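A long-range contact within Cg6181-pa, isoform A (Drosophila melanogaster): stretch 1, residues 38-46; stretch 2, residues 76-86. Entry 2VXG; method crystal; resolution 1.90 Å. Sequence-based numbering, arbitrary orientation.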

ATOM      1  N   HIS A  38       3.258   6.356  11.490  1.00 25.11           N
ATOM      2  CA  HIS A  38       2.470   7.239  12.363  1.00 25.39           C
ATOM      3  C   HIS A  38       0.975   7.176  12.198  1.00 26.33           C
ATOM      4  O   HIS A  38       0.286   7.992  12.783  1.00 26.27           O
ATOM      5  CB  HIS A  38       2.845   8.708  12.144  1.00 25.31           C
ATOM      6  CG  HIS A  38       4.195   9.042  12.649  1.00 26.59           C
ATOM      7  ND1 HIS A  38       5.334   8.840  11.904  1.00 26.65           N
ATOM      8  CD2 HIS A  38       4.603   9.490  13.856  1.00 25.00           C
ATOM      9  CE1 HIS A  38       6.384   9.178  12.625  1.00 25.13           C
ATOM     10  NE2 HIS A  38       5.969   9.572  13.809  1.00 26.70           N
ATOM     11  N   THR A  39       0.438   6.304  11.362  1.00 26.76           N
ATOM     12  CA  THR A  39      -1.017   6.344  11.191  1.00 27.38           C
ATOM     13  C   THR A  39      -1.617   5.175  11.944  1.00 27.76           C
ATOM     14  O   THR A  39      -0.981   4.152  12.130  1.00 27.04           O
ATOM     15  CB  THR A  39      -1.542   6.455   9.681  1.00 28.21           C
ATOM     16  OG1 THR A  39      -2.348   5.327   9.301  1.00 28.24           O
ATOM     17  CG2 THR A  39      -0.450   6.687   8.702  1.00 25.86           C
ATOM     18  N   ASP A  40      -2.831   5.379  12.427  1.00 28.81           N
ATOM     19  CA  ASP A  40      -3.542   4.349  13.158  1.00 29.78           C
ATOM     20  C   ASP A  40      -4.174   3.454  12.106  1.00 30.02           C
ATOM     21  O   ASP A  40      -5.091   3.873  11.403  1.00 30.07           O
ATOM     22  CB  ASP A  40      -4.590   4.985  14.055  1.00 29.82           C
ATOM     23  CG  ASP A  40      -5.246   3.990  15.000  1.00 30.27           C
ATOM     24  OD1 ASP A  40      -5.243   2.766  14.740  1.00 32.42           O
ATOM     25  OD2 ASP A  40      -5.771   4.459  16.026  1.00 35.17           O
ATOM     26  N   SER A  41      -3.678   2.228  11.999  1.00 31.20           N
ATOM     27  CA  SER A  41      -4.202   1.251  11.041  1.00 33.03           C
ATOM     28  C   SER A  41      -5.703   0.963  11.205  1.00 33.85           C
ATOM     29  O   SER A  41      -6.371   0.572  10.246  1.00 33.62           O
ATOM     30  CB  SER A  41      -3.427  -0.057  11.168  1.00 33.11           C
ATOM     31  OG  SER A  41      -2.033   0.229  11.247  1.00 36.39           O
ATOM     32  N   ASN A  42      -6.224   1.146  12.411  1.00 35.27           N
ATOM     33  CA  ASN A  42      -7.649   0.935  12.642  1.00 36.31           C
ATOM     34  C   ASN A  42      -8.484   2.154  12.237  1.00 36.70           C
ATOM     35  O   ASN A  42      -9.679   2.019  12.003  1.00 37.71           O
ATOM     36  CB  ASN A  42      -7.919   0.472  14.076  1.00 37.01           C
ATOM     37  CG  ASN A  42      -7.098  -0.771  14.440  1.00 38.76           C
ATOM     38  OD1 ASN A  42      -7.560  -1.910  14.303  1.00 39.16           O
ATOM     39  ND2 ASN A  42      -5.839  -0.550  14.836  1.00 41.78           N
ATOM     40  N   GLN A  43      -7.854   3.324  12.115  1.00 37.29           N
ATOM     41  CA  GLN A  43      -8.454   4.441  11.365  1.00 37.28           C
ATOM     42  C   GLN A  43      -8.314   4.176   9.856  1.00 37.07           C
ATOM     43  O   GLN A  43      -9.301   4.237   9.095  1.00 37.99           O
ATOM     44  CB  GLN A  43      -7.817   5.799  11.742  1.00 37.56           C
ATOM     45  CG  GLN A  43      -8.073   6.230  13.210  1.00 39.23           C
ATOM     46  CD  GLN A  43      -7.718   7.702  13.518  1.00 39.65           C
ATOM     47  OE1 GLN A  43      -7.972   8.611  12.718  1.00 43.77           O
ATOM     48  NE2 GLN A  43      -7.146   7.930  14.696  1.00 41.90           N
ATOM     49  N   ALA A  44      -7.096   3.867   9.422  1.00 36.28           N
ATOM     50  CA  ALA A  44      -6.820   3.696   8.003  1.00 35.74           C
ATOM     51  C   ALA A  44      -7.770   2.671   7.407  1.00 35.22           C
ATOM     52  O   ALA A  44      -8.399   2.930   6.388  1.00 34.00           O
ATOM     53  CB  ALA A  44      -5.352   3.291   7.768  1.00 35.43           C
ATOM     54  N   PHE A  45      -7.906   1.523   8.066  1.00 35.50           N
ATOM     55  CA  PHE A  45      -8.587   0.393   7.445  1.00 36.10           C
ATOM     56  C   PHE A  45      -9.954   0.042   8.009  1.00 36.78           C
ATOM     57  O   PHE A  45     -10.419  -1.096   7.871  1.00 38.42           O
ATOM     58  CB  PHE A  45      -7.638  -0.804   7.399  1.00 36.23           C
ATOM     59  CG  PHE A  45      -6.423  -0.529   6.591  1.00 34.83           C
ATOM     60  CD1 PHE A  45      -6.529  -0.313   5.221  1.00 35.83           C
ATOM     61  CD2 PHE A  45      -5.195  -0.398   7.185  1.00 34.30           C
ATOM     62  CE1 PHE A  45      -5.434  -0.007   4.466  1.00 35.18           C
ATOM     63  CE2 PHE A  45      -4.082  -0.116   6.431  1.00 35.02           C
ATOM     64  CZ  PHE A  45      -4.196   0.080   5.054  1.00 35.64           C
ATOM     65  N   ALA A  46     -10.627   1.041   8.578  1.00 36.69           N
ATOM     66  CA  ALA A  46     -11.983   0.880   9.091  1.00 36.32           C
ATOM     67  C   ALA A  46     -13.030   0.885   7.961  1.00 35.91           C
ATOM     68  O   ALA A  46     -12.722   0.710   6.775  1.00 34.64           O
ATOM     69  CB  ALA A  46     -12.291   1.999  10.118  1.00 36.65           C
ATOM     70  N   GLN A  76       4.181  -5.053   4.206  1.00 23.59           N
ATOM     71  CA  GLN A  76       3.409  -6.241   3.808  1.00 24.55           C
ATOM     72  C   GLN A  76       2.028  -6.172   4.376  1.00 23.79           C
ATOM     73  O   GLN A  76       1.056  -6.423   3.701  1.00 22.47           O
ATOM     74  CB  GLN A  76       4.029  -7.548   4.289  1.00 23.33           C
ATOM     75  CG  GLN A  76       3.273  -8.842   3.802  1.00 25.29           C
ATOM     76  CD  GLN A  76       2.987  -8.864   2.289  1.00 26.03           C
ATOM     77  OE1 GLN A  76       3.781  -8.370   1.502  1.00 25.45           O
ATOM     78  NE2 GLN A  76       1.837  -9.448   1.884  1.00 22.46           N
ATOM     79  N   ARG A  77       1.962  -5.840   5.660  1.00 25.32           N
ATOM     80  CA  ARG A  77       0.696  -5.764   6.349  1.00 24.60           C
ATOM     81  C   ARG A  77      -0.194  -4.692   5.725  1.00 24.10           C
ATOM     82  O   ARG A  77      -1.395  -4.922   5.536  1.00 22.12           O
ATOM     83  CB  ARG A  77       0.941  -5.544   7.849  1.00 26.03           C
ATOM     84  CG  ARG A  77      -0.264  -5.743   8.711  1.00 28.46           C
ATOM     85  CD  ARG A  77      -0.986  -4.449   9.019  1.00 35.66           C
ATOM     86  NE  ARG A  77      -0.150  -3.550   9.822  1.00 37.48           N
ATOM     87  CZ  ARG A  77      -0.590  -2.746  10.774  1.00 38.85           C
ATOM     88  NH1 ARG A  77      -1.885  -2.719  11.103  1.00 40.98           N
ATOM     89  NH2 ARG A  77       0.289  -1.970  11.417  1.00 38.60           N
ATOM     90  N   TYR A  78       0.376  -3.529   5.366  1.00 23.35           N
ATOM     91  CA  TYR A  78      -0.373  -2.551   4.549  1.00 23.44           C
ATOM     92  C   TYR A  78      -0.756  -3.029   3.173  1.00 22.42           C
ATOM     93  O   TYR A  78      -1.830  -2.682   2.703  1.00 22.99           O
ATOM     94  CB  TYR A  78       0.327  -1.185   4.447  1.00 24.36           C
ATOM     95  CG  TYR A  78      -0.080  -0.313   5.630  1.00 24.76           C
ATOM     96  CD1 TYR A  78      -1.015   0.721   5.489  1.00 27.84           C
ATOM     97  CD2 TYR A  78       0.427  -0.574   6.894  1.00 23.22           C
ATOM     98  CE1 TYR A  78      -1.399   1.499   6.597  1.00 27.43           C
ATOM     99  CE2 TYR A  78       0.050   0.176   7.997  1.00 24.74           C
ATOM    100  CZ  TYR A  78      -0.865   1.208   7.846  1.00 26.93           C
ATOM    101  OH  TYR A  78      -1.243   1.959   8.958  1.00 30.36           O
ATOM    102  N   LEU A  79       0.110  -3.800   2.511  1.00 22.29           N
ATOM    103  CA  LEU A  79      -0.265  -4.384   1.216  1.00 21.13           C
ATOM    104  C   LEU A  79      -1.456  -5.298   1.416  1.00 19.64           C
ATOM    105  O   LEU A  79      -2.394  -5.249   0.637  1.00 18.36           O
ATOM    106  CB  LEU A  79       0.851  -5.229   0.615  1.00 20.96           C
ATOM    107  CG  LEU A  79       2.001  -4.505  -0.031  1.00 21.29           C
ATOM    108  CD1 LEU A  79       2.884  -5.593  -0.663  1.00 19.81           C
ATOM    109  CD2 LEU A  79       1.485  -3.447  -1.007  1.00 18.74           C
ATOM    110  N   ASN A  80      -1.367  -6.141   2.437  1.00 19.50           N
ATOM    111  CA  ASN A  80      -2.487  -7.009   2.852  1.00 20.41           C
ATOM    112  C   ASN A  80      -3.788  -6.238   3.070  1.00 19.83           C
ATOM    113  O   ASN A  80      -4.802  -6.556   2.465  1.00 20.15           O
ATOM    114  CB  ASN A  80      -2.151  -7.772   4.133  1.00 20.32           C
ATOM    115  CG  ASN A  80      -1.115  -8.905   3.922  1.00 23.66           C
ATOM    116  OD1 ASN A  80      -0.825  -9.299   2.795  1.00 27.28           O
ATOM    117  ND2 ASN A  80      -0.562  -9.425   5.029  1.00 24.14           N
ATOM    118  N   GLU A  81      -3.752  -5.257   3.973  1.00 20.29           N
ATOM    119  CA  GLU A  81      -4.953  -4.482   4.322  1.00 20.07           C
ATOM    120  C   GLU A  81      -5.460  -3.661   3.177  1.00 19.47           C
ATOM    121  O   GLU A  81      -6.654  -3.627   2.950  1.00 19.86           O
ATOM    122  CB  GLU A  81      -4.741  -3.562   5.509  1.00 21.29           C
ATOM    123  CG  GLU A  81      -4.413  -4.257   6.787  1.00 23.14           C
ATOM    124  CD  GLU A  81      -5.544  -4.936   7.494  1.00 25.00           C
ATOM    125  OE1 GLU A  81      -6.738  -4.877   7.087  1.00 27.44           O
ATOM    126  OE2 GLU A  81      -5.207  -5.553   8.526  1.00 26.79           O
ATOM    127  N   ALA A  82      -4.560  -3.044   2.411  1.00 18.81           N
ATOM    128  CA  ALA A  82      -5.008  -2.248   1.283  1.00 18.77           C
ATOM    129  C   ALA A  82      -5.718  -3.106   0.254  1.00 18.45           C
ATOM    130  O   ALA A  82      -6.772  -2.722  -0.267  1.00 19.68           O
ATOM    131  CB  ALA A  82      -3.856  -1.439   0.662  1.00 17.56           C
ATOM    132  N   LEU A  83      -5.176  -4.286  -0.058  1.00 18.99           N
ATOM    133  CA  LEU A  83      -5.869  -5.191  -0.985  1.00 19.05           C
ATOM    134  C   LEU A  83      -7.256  -5.571  -0.458  1.00 18.25           C
ATOM    135  O   LEU A  83      -8.245  -5.567  -1.200  1.00 18.20           O
ATOM    136  CB  LEU A  83      -5.032  -6.474  -1.225  1.00 19.85           C
ATOM    137  CG  LEU A  83      -5.559  -7.621  -2.096  1.00 20.55           C
ATOM    138  CD1 LEU A  83      -5.513  -7.218  -3.571  1.00 22.84           C
ATOM    139  CD2 LEU A  83      -4.718  -8.896  -1.918  1.00 20.71           C
ATOM    140  N   LEU A  84      -7.327  -5.943   0.812  1.00 17.78           N
ATOM    141  CA  LEU A  84      -8.619  -6.335   1.429  1.00 18.79           C
ATOM    142  C   LEU A  84      -9.628  -5.200   1.435  1.00 18.76           C
ATOM    143  O   LEU A  84     -10.806  -5.460   1.487  1.00 18.83           O
ATOM    144  CB  LEU A  84      -8.420  -6.849   2.850  1.00 17.81           C
ATOM    145  CG  LEU A  84      -7.625  -8.154   3.029  1.00 19.57           C
ATOM    146  CD1 LEU A  84      -7.460  -8.445   4.487  1.00 19.41           C
ATOM    147  CD2 LEU A  84      -8.324  -9.350   2.321  1.00 20.59           C
ATOM    148  N   ALA A  85      -9.150  -3.953   1.389  1.00 19.66           N
ATOM    149  CA  ALA A  85     -10.028  -2.759   1.347  1.00 19.79           C
ATOM    150  C   ALA A  85     -10.472  -2.328  -0.050  1.00 20.25           C
ATOM    151  O   ALA A  85     -11.348  -1.437  -0.183  1.00 20.38           O
ATOM    152  CB  ALA A  85      -9.346  -1.584   2.041  1.00 19.18           C
ATOM    153  N   ILE A  86      -9.883  -2.908  -1.091  1.00 20.65           N
ATOM    154  CA  ILE A  86     -10.337  -2.649  -2.461  1.00 21.61           C
ATOM    155  C   ILE A  86     -11.835  -2.955  -2.613  1.00 22.25           C
ATOM    156  O   ILE A  86     -12.299  -4.071  -2.331  1.00 22.39           O
ATOM    157  CB  ILE A  86      -9.588  -3.492  -3.502  1.00 20.74           C
ATOM    158  CG1 ILE A  86      -8.122  -3.116  -3.605  1.00 21.43           C
ATOM    159  CG2 ILE A  86     -10.201  -3.325  -4.907  1.00 21.11           C
ATOM    160  CD1 ILE A  86      -7.383  -3.963  -4.695  1.00 22.43           C
TER

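What does the start of stretch 1 bring to the contact? Nothing from His38, whose CA-to-CB bond points away, and a little from Thr39, whose OG1 lies 3.6 Å from Tyr78 OH. Asp40 turns away from the long helix of stretch 2 and works locally instead: its OD1 accepts from Asn42 N at 3.0 Å, capping the short helix that begins at Ser41. A short carboxylate suits this place because it can accept from a backbone NH of the first turn, which has no helical carbonyl before it to bond to.

How does Ser41 join the polar end of the interface? Its CA-to-CB bond points toward stretch 2, and its OG donates a hydrogen bond to Tyr78 OH, 3.0 Å away. The same Ser41 OG lies 3.0 Å from Arg77 NH1. Both partners leave the helix sideways, yet their long side chains bring polar ends to the serine.

What do the next three residues add? The CA-to-CB bond of Asn42 points away and Gln43 is out of reach, so neither touches stretch 2. Ala44 is buried and points toward stretch 2, its CB 4.5 Å from Tyr78 CE1.

What makes Phe45 the centre of the contact? It has 122 Å² covered by stretch 2, the largest share of any residue here, in an interface burying 354 Å² over both sides. With chi1 in the m rotamer, its ring presents an edge to the face of Tyr78, centroids 5.0 Å apart and planes at 61°; Phe45 CE2 comes within 3.1 Å of Tyr78 CE1. Glu81 CB sits over one ring face, 3.4 Å from the Phe45 ring centroid, in a CH-pi contact that uses the aliphatic part of an acidic side chain. The small methyls of Ala82 and Ala85 also lie near the ring: Ala82 CB is 4.4 Å from Phe45 CE1, and Ala85 CB is 4.4 Å from Phe45 CD1.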